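Local coordinates for UDP-D-quinovosamine 4-dehydrogenase (Vibrio fischeri, PDB 3NKL) that acts as a 4-dehydrogenase on the sugar nucleotide UDP-D-quinovosamine, an activity of the whole, probably membrane-bound protein, represented here by its CoA-binding-type domain piece, at the interface of chains A and B. Sequence-based numbering; all coordinates share one arbitrary frame. Chains: chain A/B, UDP-D-quinovosamine 4-dehydrogenase.

The interface of chains A and B. Residues chain A 14, 17-18, 21, 47; chain B 74, 101-102, 105.
B:Leu101, at the start of helix 101-105, lays its forked tip on helix 14-25 of chain A. Its CD1 methyl reaches the first turn, 3.7 Å from the carbonyl O of A:Ser14, while CD2 packs against CB of A:Leu17; CG of A:Gln18 touches both methyls. With CG anti to the backbone N (chi1 -164°), the leucine stretches away from its own helix towards this partner. One turn on, B:Val105 brings CG1 within 3.7 Å of OD1 of A:Asn21, and CG2 packs against A:Gln18. The polar end is held by B:Asp102, whose OD1 accepts a nearly straight hydrogen bond from NE2 of A:Gln47 (2.9 Å). The donor comes from the syn side, 26° out of the carboxylate plane. Amide and carboxylate stand steeply against each other, 79° apart. ND2 of A:Asn21 also lies near OD1, but its N-H is directed away; a weak bond to OE1 of A:Gln47 may steady the donor amide. Within chain A, NE2 of A:Gln18 donates in its amide plane to OG of A:Ser14 (2.9 Å); with a water shared by OE1 and the carbonyl O of B:Val105, this would fix the amide's rotation. Repeated by the two-fold axis, this mainly helix-to-helix contact, with loop residues A:Gln47 and B:Pro74 at its edges, joins two CoA-binding-type domains in the deposited assembly, though the structure alone does not establish that the full-length protein pairs this way.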
ATOM      1  N   SER A  14      -0.376   2.592   0.157  1.00 20.41           N
ATOM      2  CA  SER A  14      -1.408   3.436  -0.442  1.00 16.53           C
ATOM      3  C   SER A  14      -2.016   4.349   0.611  1.00 18.59           C
ATOM      4  O   SER A  14      -2.165   5.538   0.393  1.00 15.97           O
ATOM      5  CB  SER A  14      -2.512   2.589  -1.100  1.00 18.99           C
ATOM      6  OG  SER A  14      -3.516   3.452  -1.607  1.00 19.88           O
ATOM      7  N   LEU A  17       0.411   7.254   1.862  0.82 15.45           N
ATOM      8  CA  LEU A  17       0.643   8.288   0.861  0.82 15.44           C
ATOM      9  C   LEU A  17      -0.614   9.147   0.752  0.82 18.44           C
ATOM     10  O   LEU A  17      -0.528  10.372   0.666  0.82 17.29           O
ATOM     11  CB  LEU A  17       1.023   7.686  -0.510  0.82 15.87           C
ATOM     12  CG  LEU A  17       2.311   6.846  -0.593  0.82 19.59           C
ATOM     13  CD1 LEU A  17       2.694   6.530  -2.032  0.82 16.99           C
ATOM     14  CD2 LEU A  17       3.483   7.556   0.089  0.82 12.21           C
ATOM     15  N   GLN A  18      -1.782   8.503   0.766  1.00 17.56           N
ATOM     16  CA  GLN A  18      -3.032   9.250   0.703  1.00 17.89           C
ATOM     17  C   GLN A  18      -3.159  10.137   1.939  1.00 20.49           C
ATOM     18  O   GLN A  18      -3.611  11.277   1.844  1.00 20.47           O
ATOM     19  CB  GLN A  18      -4.236   8.320   0.579  1.00 19.22           C
ATOM     20  CG  GLN A  18      -4.263   7.552  -0.754  1.00 16.99           C
ATOM     21  CD  GLN A  18      -5.549   6.790  -0.895  1.00 29.84           C
ATOM     22  OE1 GLN A  18      -6.624   7.368  -0.788  1.00 22.66           O
ATOM     23  NE2 GLN A  18      -5.453   5.496  -1.112  1.00 25.93           N
ATOM     24  N   ASN A  21      -0.995  13.209   1.637  1.00 18.09           N
ATOM     25  CA  ASN A  21      -1.624  14.122   0.681  1.00 20.77           C
ATOM     26  C   ASN A  21      -2.740  14.939   1.340  1.00 21.63           C
ATOM     27  O   ASN A  21      -2.796  16.171   1.217  1.00 21.08           O
ATOM     28  CB  ASN A  21      -2.155  13.324  -0.522  1.00 21.59           C
ATOM     29  CG  ASN A  21      -2.757  14.204  -1.589  1.00 27.30           C
ATOM     30  OD1 ASN A  21      -3.813  14.788  -1.390  1.00 27.67           O
ATOM     31  ND2 ASN A  21      -2.087  14.301  -2.735  1.00 34.08           N
ATOM     32  N   GLN A  47       5.124  11.684  -2.452  1.00 15.72           N
ATOM     33  CA  GLN A  47       4.373  12.796  -1.853  1.00 17.31           C
ATOM     34  C   GLN A  47       5.333  13.929  -1.440  1.00 17.18           C
ATOM     35  O   GLN A  47       5.104  14.662  -0.465  1.00 17.03           O
ATOM     36  CB  GLN A  47       3.520  12.311  -0.681  1.00 16.84           C
ATOM     37  CG  GLN A  47       2.321  11.427  -1.134  1.00 17.76           C
ATOM     38  CD  GLN A  47       1.340  12.216  -2.001  1.00 22.77           C
ATOM     39  OE1 GLN A  47       0.880  13.284  -1.609  1.00 20.20           O
ATOM     40  NE2 GLN A  47       1.048  11.711  -3.192  1.00 24.40           N
TER
ATOM     41  N   PRO B  74      -0.378   1.551  -6.332  1.00 16.74           N
ATOM     42  CA  PRO B  74      -0.288   3.012  -6.471  1.00 15.86           C
ATOM     43  C   PRO B  74       0.856   3.601  -5.613  1.00 17.74           C
ATOM     44  O   PRO B  74       1.322   4.710  -5.880  1.00 19.72           O
ATOM     45  CB  PRO B  74      -1.659   3.502  -5.972  1.00 16.13           C
ATOM     46  CG  PRO B  74      -2.185   2.390  -5.098  1.00 16.14           C
ATOM     47  CD  PRO B  74      -1.686   1.119  -5.804  1.00 14.47           C
ATOM     48  N   LEU B 101      -1.995   7.250  -7.528  1.00 20.07           N
ATOM     49  CA  LEU B 101      -2.350   7.601  -6.166  1.00 16.34           C
ATOM     50  C   LEU B 101      -3.111   8.924  -6.059  1.00 19.56           C
ATOM     51  O   LEU B 101      -4.151   9.004  -5.404  1.00 20.54           O
ATOM     52  CB  LEU B 101      -1.093   7.650  -5.289  1.00 20.92           C
ATOM     53  CG  LEU B 101      -1.703   7.622  -3.889  1.00 29.13           C
ATOM     54  CD1 LEU B 101      -1.426   6.323  -3.127  1.00 21.50           C
ATOM     55  CD2 LEU B 101      -1.436   8.873  -3.102  1.00 22.68           C
ATOM     56  N   ASP B 102      -2.601   9.960  -6.709  1.00 17.87           N
ATOM     57  CA  ASP B 102      -3.157  11.293  -6.516  1.00 25.21           C
ATOM     58  C   ASP B 102      -4.571  11.365  -7.077  1.00 23.83           C
ATOM     59  O   ASP B 102      -5.372  12.169  -6.620  1.00 25.27           O
ATOM     60  CB  ASP B 102      -2.270  12.374  -7.148  1.00 27.50           C
ATOM     61  CG  ASP B 102      -1.032  12.696  -6.294  1.00 39.68           C
ATOM     62  OD1 ASP B 102      -1.078  12.554  -5.049  1.00 37.11           O
ATOM     63  OD2 ASP B 102      -0.004  13.087  -6.875  1.00 45.52           O
ATOM     64  N   VAL B 105      -6.987   9.775  -4.335  1.00 22.45           N
ATOM     65  CA  VAL B 105      -7.149  10.360  -2.990  1.00 21.54           C
ATOM     66  C   VAL B 105      -8.359  11.300  -2.914  1.00 38.47           C
ATOM     67  O   VAL B 105      -9.165  11.228  -1.982  1.00 44.01           O
ATOM     68  CB  VAL B 105      -5.840  11.026  -2.464  1.00 31.98           C
ATOM     69  CG1 VAL B 105      -5.415  12.151  -3.358  1.00 37.40           C
ATOM     70  CG2 VAL B 105      -6.031  11.517  -1.020  1.00 35.13           C
TER
HETATM   71  O   HOH W   1      -8.455   9.082   0.300  1.00 45.70           O